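Local coordinates for protein tRNA threonylcarbamoyladenosine dehydratase (Escherichia coli, PDB 4D79) that catalyses the ATP-dependent dehydration of threonylcarbamoyladenosine at position 37 of tRNAs to its cyclic form, and can accept sulfur from the desulfurase CsdA in vitro, at residues G157-T162 with S206-V211. Residues are numbered along the deposited sequence; the frame is centred on the assembly and turned at random.
With K (potassium ion), chain I; NA (sodium ion), chain J.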
ATOM      1  N   GLY B 157       3.158 -13.760   7.024  1.00 20.89           N
ATOM      2  CA  GLY B 157       2.158 -14.765   7.326  1.00 21.00           C
ATOM      3  C   GLY B 157       0.744 -14.257   7.345  1.00 20.56           C
ATOM      4  O   GLY B 157      -0.097 -14.815   8.047  1.00 24.48           O
ATOM      5  N   GLN B 158       0.455 -13.183   6.601  1.00 19.32           N
ATOM      6  CA  GLN B 158      -0.866 -12.585   6.594  1.00 20.31           C
ATOM      7  C   GLN B 158      -1.237 -12.230   5.160  1.00 22.16           C
ATOM      8  O   GLN B 158      -0.376 -11.797   4.382  1.00 21.27           O
ATOM      9  CB  GLN B 158      -0.894 -11.366   7.531  1.00 21.67           C
ATOM     10  CG  GLN B 158      -0.885 -11.893   8.973  1.00 28.37           C
ATOM     11  CD  GLN B 158      -0.584 -10.903   9.943  1.00 33.26           C
ATOM     12  OE1 GLN B 158      -1.388 -10.666  10.830  1.00 37.84           O
ATOM     13  NE2 GLN B 158       0.584 -10.275   9.826  1.00 59.88           N
ATOM     14  N   ILE B 159      -2.505 -12.438   4.807  1.00 23.89           N
ATOM     15  CA  ILE B 159      -2.975 -12.192   3.441  1.00 18.41           C
ATOM     16  C   ILE B 159      -4.067 -11.142   3.342  1.00 16.33           C
ATOM     17  O   ILE B 159      -4.370 -10.710   2.218  1.00 21.43           O
ATOM     18  CB  ILE B 159      -3.471 -13.491   2.769  1.00 19.24           C
ATOM     19  CG1 ILE B 159      -4.780 -13.986   3.388  1.00 24.78           C
ATOM     20  CG2 ILE B 159      -2.402 -14.562   2.848  1.00 24.31           C
ATOM     21  CD1 ILE B 159      -5.464 -15.119   2.568  1.00 34.93           C
ATOM     22  N   ASP B 160      -4.680 -10.718   4.446  1.00 21.25           N
ATOM     23  CA  ASP B 160      -5.858  -9.854   4.392  1.00 25.78           C
ATOM     24  C   ASP B 160      -5.580  -8.419   4.871  1.00 19.95           C
ATOM     25  O   ASP B 160      -5.585  -8.159   6.084  1.00 21.21           O
ATOM     26  CB  ASP B 160      -6.970 -10.486   5.227  1.00 25.67           C
ATOM     27  CG  ASP B 160      -8.276  -9.728   5.143  1.00 33.61           C
ATOM     28  OD1 ASP B 160      -8.364  -8.675   4.462  1.00 25.85           O
ATOM     29  OD2 ASP B 160      -9.225 -10.208   5.788  1.00 23.55           O
ATOM     30  N   PRO B 161      -5.410  -7.442   3.961  1.00 17.25           N
ATOM     31  CA  PRO B 161      -5.130  -6.058   4.402  1.00 19.25           C
ATOM     32  C   PRO B 161      -6.267  -5.404   5.162  1.00 18.98           C
ATOM     33  O   PRO B 161      -6.011  -4.430   5.882  1.00 19.59           O
ATOM     34  CB  PRO B 161      -4.836  -5.301   3.086  1.00 18.64           C
ATOM     35  CG  PRO B 161      -4.655  -6.374   2.041  1.00 25.45           C
ATOM     36  CD  PRO B 161      -5.414  -7.569   2.491  1.00 22.86           C
ATOM     37  N   THR B 162      -7.506  -5.906   5.072  1.00 16.42           N
ATOM     38  CA  THR B 162      -8.596  -5.211   5.750  1.00 17.99           C
ATOM     39  C   THR B 162      -8.662  -5.496   7.240  1.00 20.64           C
ATOM     40  O   THR B 162      -9.501  -4.904   7.919  1.00 18.19           O
ATOM     41  CB  THR B 162      -9.960  -5.586   5.140  1.00 18.10           C
ATOM     42  OG1 THR B 162     -10.250  -6.970   5.430  1.00 19.84           O
ATOM     43  CG2 THR B 162      -9.960  -5.378   3.672  1.00 24.70           C
ATOM     44  N   SER B 206      -2.507  -7.047  12.864  1.00 19.22           N
ATOM     45  CA  SER B 206      -3.693  -7.552  12.198  1.00 18.68           C
ATOM     46  C   SER B 206      -4.385  -8.624  13.028  1.00 29.47           C
ATOM     47  O   SER B 206      -3.728  -9.442  13.669  1.00 25.87           O
ATOM     48  CB  SER B 206      -3.330  -8.063  10.828  1.00 19.53           C
ATOM     49  OG  SER B 206      -4.440  -8.734  10.273  1.00 24.46           O
ATOM     50  N   THR B 207      -5.719  -8.601  13.033  1.00 20.48           N
ATOM     51  CA  THR B 207      -6.488  -9.626  13.728  1.00 20.70           C
ATOM     52  C   THR B 207      -6.488 -10.950  12.993  1.00 24.85           C
ATOM     53  O   THR B 207      -6.987 -11.925  13.545  1.00 26.51           O
ATOM     54  CB  THR B 207      -7.942  -9.209  13.927  1.00 20.79           C
ATOM     55  OG1 THR B 207      -8.498  -8.765  12.686  1.00 21.73           O
ATOM     56  CG2 THR B 207      -8.027  -8.073  14.962  1.00 32.85           C
ATOM     57  N   GLU B 208      -5.957 -10.990  11.777  1.00 20.68           N
ATOM     58  CA  GLU B 208      -5.936 -12.218  10.992  1.00 20.77           C
ATOM     59  C   GLU B 208      -5.033 -13.268  11.647  1.00 23.24           C
ATOM     60  O   GLU B 208      -3.932 -12.962  12.116  1.00 23.71           O
ATOM     61  CB  GLU B 208      -5.434 -11.888   9.577  1.00 23.47           C
ATOM     62  CG  GLU B 208      -5.334 -13.081   8.641  1.00 25.88           C
ATOM     63  CD  GLU B 208      -4.623 -12.736   7.337  1.00 27.48           C
ATOM     64  OE1 GLU B 208      -4.350 -11.538   7.076  1.00 27.79           O
ATOM     65  OE2 GLU B 208      -4.259 -13.687   6.621  1.00 29.19           O
ATOM     66  N   ALA B 209      -5.488 -14.518  11.642  1.00 21.22           N
ATOM     67  CA  ALA B 209      -4.672 -15.612  12.155  1.00 24.20           C
ATOM     68  C   ALA B 209      -3.490 -15.858  11.223  1.00 24.15           C
ATOM     69  O   ALA B 209      -3.619 -15.774  10.005  1.00 22.25           O
ATOM     70  CB  ALA B 209      -5.514 -16.879  12.289  1.00 34.00           C
ATOM     71  N   LEU B 210      -2.348 -16.209  11.795  1.00 21.84           N
ATOM     72  CA  LEU B 210      -1.142 -16.394  10.998  1.00 22.14           C
ATOM     73  C   LEU B 210      -1.260 -17.590  10.076  1.00 24.98           C
ATOM     74  O   LEU B 210      -1.806 -18.642  10.443  1.00 23.98           O
ATOM     75  CB  LEU B 210       0.083 -16.586  11.891  1.00 21.85           C
ATOM     76  CG  LEU B 210       1.066 -15.441  12.032  1.00 49.06           C
ATOM     77  CD1 LEU B 210       0.331 -14.178  12.397  1.00 63.63           C
ATOM     78  CD2 LEU B 210       2.086 -15.824  13.074  1.00 54.92           C
ATOM     79  N   VAL B 211      -0.694 -17.411   8.885  1.00 20.83           N
ATOM     80  CA  VAL B 211      -0.591 -18.415   7.837  1.00 21.38           C
ATOM     81  C   VAL B 211       0.850 -18.893   7.865  1.00 25.62           C
ATOM     82  O   VAL B 211       1.768 -18.131   7.526  1.00 22.01           O
ATOM     83  CB  VAL B 211      -0.948 -17.828   6.463  1.00 20.76           C
ATOM     84  CG1 VAL B 211      -0.839 -18.903   5.386  1.00 26.45           C
ATOM     85  CG2 VAL B 211      -2.342 -17.217   6.490  1.00 25.53           C
TER
HETATM   86  K     K I 301      -2.189 -11.210  13.046  0.61 18.51           K
HETATM   87 NA    NA J 302      -9.817  -2.610   7.975  1.00 23.31          NA
HETATM   88  O   HOH W   1      -3.739  -9.201   7.828  1.00 24.19           O
HETATM   89  O   HOH W   2      -7.328  -2.395   7.757  1.00 20.83           O
HETATM   90  O   HOH W   3      -0.225  -8.958  13.251  1.00 31.07           O
HETATM   91  O   HOH W   4      -9.184  -2.760  10.249  1.00 31.97           O
HETATM   92  O   HOH W   5      -9.199  -1.866   5.606  1.00 18.58           O
HETATM   93  O   HOH W   6     -12.104  -2.820   6.970  1.00 24.55           O
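Residues 157-162 and 206-211 are mostly irregular, one leading into a 3-10 turn at Pro161 and the other leaving strand 202-206; their CA atoms come nearest at Gly157 and Val211, where Val211 N donates to Gly157 O over 2.8 Å, in the carbonyl plane on a lone pair. A buried carboxylate, gripped by two successive backbone N-H groups and a water, ties the segments together. Glu208, with CG anti to the backbone N (chi1 179°) and the chain extended beyond, crosses between them. Ile159 N meets the syn lone pair of Glu208 OE2 at 2.8 Å, nearly straight, while Asp160 N reaches Glu208 OE1, also at 2.8 Å, from above the carboxylate plane. Water 1 donates to Glu208 OE1 and Asp160 O and accepts from Ser206 OG, so the carboxylate is probably the anion. Gln158 runs past it in the opposite direction; its OE1 binds the potassium ion at 2.4 Å, and NE2 is hydrogen-bonded to Gly154 O. Ser206 O binds the ion at 2.4 Å and Glu208 O at 2.6 Å; Glu208 N donates to Ser206 OG, closing an ST turn. Gln174 O and a more distant water also bind the ion, making a potassium site built largely from carbonyl oxygens at the end of strand 202-206 in the Rossmann-like sheet of this MoeB/E1-superfamily enzyme.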